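Local structure of separin (Saccharomyces cerevisiae, 5U1T) at residues L649-L654 with N739-N744; K679-L684 with Y732-L737; K709-P712 with L718-I721. The protein is the caspase-like cysteine protease that cuts the MCD1/SCC1 subunit of cohesin at the onset of anaphase, so that chromosomes can separate. All coordinates share one frame; numbering follows the deposited sequence.

Interaction 1 of 3, residues L649-L654 with N739-N744; sequences LLEAYL and NIKIFN
Glu-651 and Lys-741 face each other from helices 642-655 and 729-752, whose segments 649-654 and 739-744 run in broadly the same direction but stand well apart: the CA atoms of these two residues, the nearest pair between the segments, are 13.2 Å from each other. At that spacing the backbones cannot pack directly, and only two long side chains reaching toward one another from opposite directions close the distance. They meet in a salt bridge, NZ of Lys-741 lying 3.1 Å from OE1 of Glu-651. The bond is lopsided, since the other carboxylate oxygen, OE2 of Glu-651, is 4.1 Å from NZ of Lys-741. The ammonium group approaches OE1 on its syn side, but from 33° out of the carboxylate plane rather than within it.

The two residues cover the gap in different ways. Lys-741 has CG anti to the backbone N (chi1 -157°), and the rest of its chain is stretched out, which carries the charge nearly the full length of the residue. Glu-651 is bent at chi2 (-82°), and its carboxylate still comes far enough from its own helix to receive the lysine. Neither residue is fully buried, and little surface is buried between the segments, 56 Å² in all. The link is therefore a polar bridge near the surface, with no apolar contact between the two segments beside it.

Lys-741 NZ also gives a hydrogen bond to the carbonyl oxygen of Ser-688, in helix 680-689, so the ammonium group joins three helices. Around the bridge, Leu-650 and Tyr-653 pack on helix 659-672 and Leu-649 on helix 621-633, while Ile-740 and Phe-743 lean on helix 756-775, in an all-helical stretch of the helical domain.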
loop_
_atom_site.group_PDB
_atom_site.type_symbol
_atom_site.label_atom_id
_atom_site.label_comp_id
_atom_site.label_asym_id
_atom_site.label_seq_id
_atom_site.Cartn_x
_atom_site.Cartn_y
_atom_site.Cartn_z
ATOM N N LEU A 649 -15.609 -3.182 3.198
ATOM C CA LEU A 649 -16.375 -3.063 4.428
ATOM C C LEU A 649 -15.553 -3.636 5.600
ATOM O O LEU A 649 -15.543 -3.095 6.712
ATOM C CB LEU A 649 -17.714 -3.782 4.287
ATOM C CG LEU A 649 -18.703 -3.781 5.449
ATOM C CD1 LEU A 649 -19.018 -2.369 5.931
ATOM C CD2 LEU A 649 -19.961 -4.493 5.006
ATOM N N LEU A 650 -14.860 -4.735 5.312
ATOM C CA LEU A 650 -14.014 -5.423 6.273
ATOM C C LEU A 650 -12.881 -4.509 6.748
ATOM O O LEU A 650 -12.667 -4.349 7.948
ATOM C CB LEU A 650 -13.456 -6.717 5.658
ATOM C CG LEU A 650 -12.617 -7.614 6.570
ATOM C CD1 LEU A 650 -13.238 -7.656 7.961
ATOM C CD2 LEU A 650 -12.451 -9.026 5.998
ATOM N N GLU A 651 -12.176 -3.900 5.799
ATOM C CA GLU A 651 -11.078 -3.008 6.114
ATOM C C GLU A 651 -11.570 -1.778 6.874
ATOM O O GLU A 651 -10.849 -1.242 7.703
ATOM C CB GLU A 651 -10.340 -2.604 4.839
ATOM C CG GLU A 651 -9.799 -3.789 4.034
ATOM C CD GLU A 651 -8.458 -4.320 4.559
ATOM O OE1 GLU A 651 -7.412 -3.926 3.984
ATOM O OE2 GLU A 651 -8.440 -5.128 5.536
ATOM N N ALA A 652 -12.800 -1.347 6.624
ATOM C CA ALA A 652 -13.350 -0.180 7.309
ATOM C C ALA A 652 -13.718 -0.503 8.760
ATOM O O ALA A 652 -13.449 0.290 9.656
ATOM C CB ALA A 652 -14.561 0.358 6.563
ATOM N N TYR A 653 -14.340 -1.656 8.989
ATOM C CA TYR A 653 -14.582 -2.128 10.349
ATOM C C TYR A 653 -13.277 -2.180 11.150
ATOM O O TYR A 653 -13.195 -1.662 12.268
ATOM C CB TYR A 653 -15.243 -3.504 10.330
ATOM C CG TYR A 653 -16.715 -3.453 10.019
ATOM C CD1 TYR A 653 -17.467 -2.334 10.343
ATOM C CD2 TYR A 653 -17.356 -4.523 9.400
ATOM C CE1 TYR A 653 -18.820 -2.276 10.059
ATOM C CE2 TYR A 653 -18.716 -4.474 9.109
ATOM C CZ TYR A 653 -19.444 -3.350 9.442
ATOM O OH TYR A 653 -20.789 -3.291 9.156
ATOM N N LEU A 654 -12.257 -2.795 10.557
ATOM C CA LEU A 654 -10.945 -2.891 11.171
ATOM C C LEU A 654 -10.346 -1.512 11.445
ATOM O O LEU A 654 -9.859 -1.264 12.544
ATOM C CB LEU A 654 -10.006 -3.709 10.295
ATOM C CG LEU A 654 -10.361 -5.185 10.100
ATOM C CD1 LEU A 654 -9.505 -5.765 8.999
ATOM C CD2 LEU A 654 -10.178 -5.991 11.353
ATOM N N ASN A 739 1.882 -9.792 -1.219
ATOM C CA ASN A 739 2.958 -10.403 -0.463
ATOM C C ASN A 739 3.681 -9.366 0.380
ATOM O O ASN A 739 4.219 -9.686 1.422
ATOM C CB ASN A 739 3.926 -11.125 -1.399
ATOM C CG ASN A 739 3.368 -12.458 -1.907
ATOM O OD1 ASN A 739 2.586 -12.492 -2.860
ATOM N ND2 ASN A 739 3.783 -13.556 -1.290
ATOM N N ILE A 740 3.676 -8.121 -0.070
ATOM C CA ILE A 740 4.231 -7.035 0.710
ATOM C C ILE A 740 3.399 -6.861 1.977
ATOM O O ILE A 740 3.928 -6.767 3.090
ATOM C CB ILE A 740 4.266 -5.729 -0.097
ATOM C CG1 ILE A 740 5.390 -5.799 -1.142
ATOM C CG2 ILE A 740 4.413 -4.526 0.828
ATOM C CD1 ILE A 740 5.496 -4.593 -2.078
ATOM N N LYS A 741 2.085 -6.851 1.794
ATOM C CA LYS A 741 1.154 -6.694 2.899
ATOM C C LYS A 741 1.240 -7.868 3.876
ATOM O O LYS A 741 1.082 -7.677 5.072
ATOM C CB LYS A 741 -0.271 -6.551 2.366
ATOM C CG LYS A 741 -1.244 -5.870 3.292
ATOM C CD LYS A 741 -2.643 -5.972 2.751
ATOM C CE LYS A 741 -3.648 -5.427 3.725
ATOM N NZ LYS A 741 -5.020 -5.743 3.294
ATOM N N ILE A 742 1.488 -9.075 3.377
ATOM C CA ILE A 742 1.592 -10.225 4.259
ATOM C C ILE A 742 2.799 -10.064 5.171
ATOM O O ILE A 742 2.676 -10.179 6.386
ATOM C CB ILE A 742 1.700 -11.541 3.487
ATOM C CG1 ILE A 742 0.366 -11.887 2.816
ATOM C CG2 ILE A 742 2.071 -12.655 4.421
ATOM C CD1 ILE A 742 0.429 -13.111 1.918
ATOM N N PHE A 743 3.952 -9.755 4.585
ATOM C CA PHE A 743 5.185 -9.554 5.355
ATOM C C PHE A 743 5.139 -8.361 6.316
ATOM O O PHE A 743 5.783 -8.382 7.352
ATOM C CB PHE A 743 6.385 -9.393 4.410
ATOM C CG PHE A 743 6.838 -10.680 3.794
ATOM C CD1 PHE A 743 7.034 -11.805 4.577
ATOM C CD2 PHE A 743 7.045 -10.774 2.431
ATOM C CE1 PHE A 743 7.436 -13.013 4.005
ATOM C CE2 PHE A 743 7.440 -11.977 1.848
ATOM C CZ PHE A 743 7.639 -13.101 2.640
ATOM N N ASN A 744 4.385 -7.327 5.963
ATOM C CA ASN A 744 4.207 -6.171 6.823
ATOM C C ASN A 744 3.425 -6.510 8.088
ATOM O O ASN A 744 3.774 -6.060 9.177
ATOM C CB ASN A 744 3.498 -5.043 6.067
ATOM C CG ASN A 744 4.446 -3.958 5.611
ATOM O OD1 ASN A 744 5.606 -3.914 6.020
ATOM N ND2 ASN A 744 3.958 -3.065 4.760
#

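Interaction 2 of 3, residues K679-L684 with Y732-L737; sequences KIEQAL and YIKVIL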
loop_
_atom_site.group_PDB
_atom_site.type_symbol
_atom_site.label_atom_id
_atom_site.label_comp_id
_atom_site.label_asym_id
_atom_site.label_seq_id
_atom_site.Cartn_x
_atom_site.Cartn_y
_atom_site.Cartn_z
ATOM N N LYS A 679 -11.292 -16.266 -9.871
ATOM C CA LYS A 679 -10.268 -15.701 -10.738
ATOM C C LYS A 679 -9.273 -14.956 -9.871
ATOM O O LYS A 679 -9.590 -14.592 -8.735
ATOM C CB LYS A 679 -10.858 -14.768 -11.798
ATOM C CG LYS A 679 -9.941 -14.574 -13.007
ATOM C CD LYS A 679 -10.363 -13.371 -13.852
ATOM C CE LYS A 679 -10.114 -12.056 -13.098
ATOM N NZ LYS A 679 -8.693 -11.962 -12.655
ATOM N N ILE A 680 -8.082 -14.723 -10.416
ATOM C CA ILE A 680 -6.950 -14.233 -9.633
ATOM C C ILE A 680 -7.243 -12.875 -9.014
ATOM O O ILE A 680 -6.713 -12.550 -7.951
ATOM C CB ILE A 680 -5.656 -14.133 -10.482
ATOM C CG1 ILE A 680 -5.516 -15.357 -11.385
ATOM C CG2 ILE A 680 -4.431 -14.038 -9.585
ATOM C CD1 ILE A 680 -5.600 -16.672 -10.639
ATOM N N GLU A 681 -8.098 -12.090 -9.663
ATOM C CA GLU A 681 -8.425 -10.775 -9.131
ATOM C C GLU A 681 -9.306 -10.871 -7.882
ATOM O O GLU A 681 -9.092 -10.151 -6.908
ATOM C CB GLU A 681 -9.103 -9.902 -10.185
ATOM C CG GLU A 681 -8.485 -8.518 -10.242
ATOM C CD GLU A 681 -9.394 -7.445 -10.848
ATOM O OE1 GLU A 681 -10.239 -7.764 -11.741
ATOM O OE2 GLU A 681 -9.240 -6.265 -10.425
ATOM N N GLN A 682 -10.289 -11.762 -7.902
ATOM C CA GLN A 682 -11.154 -11.910 -6.753
ATOM C C GLN A 682 -10.422 -12.576 -5.592
ATOM O O GLN A 682 -10.690 -12.283 -4.433
ATOM C CB GLN A 682 -12.401 -12.701 -7.130
ATOM C CG GLN A 682 -13.537 -11.810 -7.600
ATOM C CD GLN A 682 -13.210 -11.050 -8.894
ATOM O OE1 GLN A 682 -12.792 -11.647 -9.906
ATOM N NE2 GLN A 682 -13.402 -9.720 -8.867
ATOM N N ALA A 683 -9.490 -13.467 -5.910
ATOM C CA ALA A 683 -8.724 -14.176 -4.893
ATOM C C ALA A 683 -7.751 -13.229 -4.211
ATOM O O ALA A 683 -7.529 -13.309 -3.003
ATOM C CB ALA A 683 -7.985 -15.344 -5.504
ATOM N N LEU A 684 -7.164 -12.333 -4.998
ATOM C CA LEU A 684 -6.304 -11.307 -4.446
ATOM C C LEU A 684 -7.124 -10.446 -3.504
ATOM O O LEU A 684 -6.673 -10.077 -2.415
ATOM C CB LEU A 684 -5.676 -10.464 -5.553
ATOM C CG LEU A 684 -4.377 -10.982 -6.184
ATOM C CD1 LEU A 684 -4.070 -10.229 -7.478
ATOM C CD2 LEU A 684 -3.202 -10.876 -5.220
ATOM N N TYR A 732 0.088 -8.705 -11.785
ATOM C CA TYR A 732 1.360 -9.127 -11.228
ATOM C C TYR A 732 1.788 -8.123 -10.165
ATOM O O TYR A 732 2.260 -8.520 -9.112
ATOM C CB TYR A 732 2.422 -9.270 -12.316
ATOM C CG TYR A 732 3.805 -9.567 -11.784
ATOM C CD1 TYR A 732 3.999 -10.487 -10.756
ATOM C CD2 TYR A 732 4.922 -8.933 -12.318
ATOM C CE1 TYR A 732 5.272 -10.758 -10.265
ATOM C CE2 TYR A 732 6.194 -9.198 -11.842
ATOM C CZ TYR A 732 6.365 -10.109 -10.815
ATOM O OH TYR A 732 7.633 -10.359 -10.342
ATOM N N ILE A 733 1.595 -6.832 -10.441
ATOM C CA ILE A 733 1.846 -5.784 -9.466
ATOM C C ILE A 733 1.005 -6.028 -8.208
ATOM O O ILE A 733 1.488 -5.877 -7.072
ATOM C CB ILE A 733 1.534 -4.391 -10.042
ATOM C CG1 ILE A 733 2.492 -4.042 -11.178
ATOM C CG2 ILE A 733 1.613 -3.324 -8.964
ATOM C CD1 ILE A 733 3.895 -3.800 -10.740
ATOM N N LYS A 734 -0.246 -6.439 -8.415
ATOM C CA LYS A 734 -1.170 -6.671 -7.313
ATOM C C LYS A 734 -0.760 -7.880 -6.467
ATOM O O LYS A 734 -0.958 -7.878 -5.254
ATOM C CB LYS A 734 -2.597 -6.839 -7.843
ATOM C CG LYS A 734 -3.315 -5.512 -8.099
ATOM C CD LYS A 734 -4.614 -5.708 -8.875
ATOM C CE LYS A 734 -5.382 -4.394 -9.029
ATOM N NZ LYS A 734 -6.825 -4.600 -9.423
ATOM N N VAL A 735 -0.188 -8.900 -7.107
ATOM C CA VAL A 735 0.364 -10.061 -6.400
ATOM C C VAL A 735 1.522 -9.647 -5.472
ATOM O O VAL A 735 1.562 -10.023 -4.299
ATOM C CB VAL A 735 0.842 -11.159 -7.406
ATOM C CG1 VAL A 735 1.829 -12.111 -6.771
ATOM C CG2 VAL A 735 -0.344 -11.932 -7.968
ATOM N N ILE A 736 2.456 -8.868 -6.001
ATOM C CA ILE A 736 3.591 -8.421 -5.219
ATOM C C ILE A 736 3.098 -7.601 -4.043
ATOM O O ILE A 736 3.569 -7.772 -2.929
ATOM C CB ILE A 736 4.581 -7.594 -6.057
ATOM C CG1 ILE A 736 5.108 -8.417 -7.233
ATOM C CG2 ILE A 736 5.751 -7.158 -5.214
ATOM C CD1 ILE A 736 6.112 -7.662 -8.100
ATOM N N LEU A 737 2.130 -6.723 -4.291
ATOM C CA LEU A 737 1.537 -5.928 -3.217
ATOM C C LEU A 737 0.896 -6.803 -2.138
ATOM O O LEU A 737 0.947 -6.460 -0.961
ATOM C CB LEU A 737 0.498 -4.955 -3.770
ATOM C CG LEU A 737 1.022 -3.802 -4.622
ATOM C CD1 LEU A 737 -0.142 -3.062 -5.264
ATOM C CD2 LEU A 737 1.882 -2.851 -3.814
#
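Leu-684 lies opposite Val-735, their CA atoms 7.1 Å apart, where helices 680-689 and 729-752 run side by side: the axes of 680-684 and 732-737 come within 10.7 Å and point the same way, inclined by 22°. The leucine does the apolar work, laying both methyls against the Lys-734 to Val-735 link of the other helix. One methyl, CD1 of Leu-684, sits 3.7 Å from CB of Lys-734. The second, CD2 of Leu-684, lies 3.8 Å from CA of Val-735, and CG2 of Val-735 closes against both methyls.

One turn back along its helix, Glu-681 supplies the polar part. Its carboxylate oxygen OE2 forms a salt bridge with NZ of Lys-734 at 3.1 Å. Lys-734 thus serves twice: CB packs against CD1 of the leucine, while its chain, extended beyond CG, carries the ammonium group outward to the glutamate along the more exposed margin. With Leu-684 cut back to an alanine, CB of Lys-734 and CG2 of Val-735 would probably lose their apolar partner and a gap would open between the helices.

Leu-684 also touches Leu-738, one turn on from Lys-734, and Leu-718 of the loop before helix 729-752. From other sides of that helix, Ile-733 and Leu-737 pack on helices 756-775 and 782-805, placing it between helix 680-689 and the next helices of the chain.

Interaction 3 of 3, residues K709-P712 with L718-I721; sequences KTLP and LFDI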
loop_
_atom_site.group_PDB
_atom_site.type_symbol
_atom_site.label_atom_id
_atom_site.label_comp_id
_atom_site.label_asym_id
_atom_site.label_seq_id
_atom_site.Cartn_x
_atom_site.Cartn_y
_atom_site.Cartn_z
ATOM N N LYS A 709 1.046 -21.820 4.583
ATOM C CA LYS A 709 0.781 -23.172 4.098
ATOM C C LYS A 709 -0.561 -23.281 3.356
ATOM O O LYS A 709 -0.594 -23.541 2.139
ATOM C CB LYS A 709 0.837 -24.173 5.255
ATOM C CG LYS A 709 2.239 -24.358 5.867
ATOM C CD LYS A 709 2.400 -25.761 6.448
ATOM C CE LYS A 709 3.865 -26.230 6.495
ATOM N NZ LYS A 709 4.634 -25.647 7.634
ATOM N N THR A 710 -1.659 -23.074 4.079
ATOM C CA THR A 710 -3.014 -23.209 3.521
ATOM C C THR A 710 -3.247 -22.418 2.218
ATOM O O THR A 710 -3.542 -22.996 1.157
ATOM C CB THR A 710 -4.064 -22.763 4.555
ATOM O OG1 THR A 710 -3.769 -23.377 5.817
ATOM C CG2 THR A 710 -5.465 -23.152 4.106
ATOM N N LEU A 711 -3.114 -21.098 2.307
ATOM C CA LEU A 711 -3.335 -20.224 1.160
ATOM C C LEU A 711 -2.424 -20.516 -0.061
ATOM O O LEU A 711 -2.907 -20.530 -1.193
ATOM C CB LEU A 711 -3.186 -18.766 1.597
ATOM C CG LEU A 711 -3.752 -17.720 0.648
ATOM C CD1 LEU A 711 -5.040 -18.245 0.035
ATOM C CD2 LEU A 711 -3.998 -16.421 1.389
ATOM N N PRO A 712 -1.113 -20.750 0.147
ATOM C CA PRO A 712 -0.303 -21.144 -1.014
ATOM C C PRO A 712 -0.679 -22.497 -1.614
ATOM O O PRO A 712 -0.377 -22.726 -2.788
ATOM C CB PRO A 712 1.117 -21.206 -0.444
ATOM C CG PRO A 712 1.095 -20.348 0.747
ATOM C CD PRO A 712 -0.268 -20.520 1.334
ATOM N N LEU A 718 -0.977 -16.664 -6.132
ATOM C CA LEU A 718 -1.039 -15.539 -5.202
ATOM C C LEU A 718 0.355 -15.234 -4.705
ATOM O O LEU A 718 0.609 -14.187 -4.118
ATOM C CB LEU A 718 -1.957 -15.833 -4.013
ATOM C CG LEU A 718 -3.463 -15.891 -4.239
ATOM C CD1 LEU A 718 -4.181 -16.049 -2.921
ATOM C CD2 LEU A 718 -3.925 -14.644 -4.970
ATOM N N PHE A 719 1.260 -16.171 -4.951
ATOM C CA PHE A 719 2.608 -16.090 -4.420
ATOM C C PHE A 719 3.643 -16.245 -5.522
ATOM O O PHE A 719 4.767 -16.673 -5.268
ATOM C CB PHE A 719 2.805 -17.157 -3.349
ATOM C CG PHE A 719 1.756 -17.125 -2.270
ATOM C CD1 PHE A 719 0.569 -17.835 -2.408
ATOM C CD2 PHE A 719 1.950 -16.374 -1.121
ATOM C CE1 PHE A 719 -0.401 -17.794 -1.424
ATOM C CE2 PHE A 719 0.990 -16.341 -0.132
ATOM C CZ PHE A 719 -0.189 -17.050 -0.287
ATOM N N ASP A 720 3.257 -15.902 -6.750
ATOM C CA ASP A 720 4.181 -15.969 -7.871
ATOM C C ASP A 720 4.813 -14.614 -8.116
ATOM O O ASP A 720 4.517 -13.943 -9.100
ATOM C CB ASP A 720 3.480 -16.447 -9.130
ATOM C CG ASP A 720 4.447 -16.725 -10.252
ATOM O OD1 ASP A 720 5.660 -16.887 -9.965
ATOM O OD2 ASP A 720 3.992 -16.791 -11.411
ATOM N N ILE A 721 5.699 -14.232 -7.206
ATOM C CA ILE A 721 6.314 -12.916 -7.242
ATOM C C ILE A 721 7.378 -12.817 -8.329
ATOM O O ILE A 721 7.903 -11.734 -8.593
ATOM C CB ILE A 721 6.926 -12.557 -5.877
ATOM C CG1 ILE A 721 7.735 -13.727 -5.323
ATOM C CG2 ILE A 721 5.833 -12.196 -4.903
ATOM C CD1 ILE A 721 9.224 -13.563 -5.460
#
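A tight helix-to-loop return brings Leu-711 and Pro-712, close to the end of helix 700-714, against Leu-718 and Phe-719 in the connection to helix 729-752. Pro-712 and Phe-719 have their CA atoms 6.8 Å apart, and the phenylalanine ring fills the space between the two arms. With CG beside the backbone N (chi1 -53°), Phe-719 sends its ring back toward the helix rather than out along the loop.

Two neighbouring residues hold that ring in different ways. The proline lies over one face: CG of Pro-712 is 3.9 Å from the centroid of the Phe-719 ring and only 20° off the ring normal, a CH-pi contact, though displaced toward the rim near CE1 and CZ. Leu-711 comes instead to the edge, in the plane of the ring, its CG 3.7 Å from CZ of Phe-719. The branched end of Leu-711 then turns to the other loop residue, CD1 of Leu-711 meeting CD1 of Leu-718 at 3.8 Å, with the two side chains crossing at about a right angle. All of it is apolar; no hydrogen bond passes between the segments.

Pro-712 has no N-H to give to the preceding turn, and the helix is kinked there. Behind the contact, Leu-711 and Leu-718 both press on Ala-687 of helix 680-689, and Phe-719 reaches Ile-742 of helix 729-752. Just beyond, Asp-720 OD2 takes a hydrogen bond from the backbone N of His-725, which ties down the next part of the loop. The arrangement is that of a helix-loop-helix connection in an all-helical domain, its turn closed by proline-aromatic CH-pi packing and by leucines directed into the core between the helices.

Overall arrangement
Helix 729-752 ties the three together: interactions 1 and 2 use successive parts of it, and interaction 3 sits in the loop leading into it. Interaction 1 lies at the surface and rests on one charged hydrogen bond, suited to helices too far apart for direct packing. Interaction 2 is partly buried and mixes a charged margin with an apolar centre, while interaction 3, equally part-buried, has no polar bond between its segments. Interactions 2 and 3 are the closest pair, about 11 Å between centres, and share an apolar patch where CD2 of Leu-684 meets CD2 of Leu-718 at 3.8 Å. The loop of interaction 3 also packs on residues 739-744 of interaction 1.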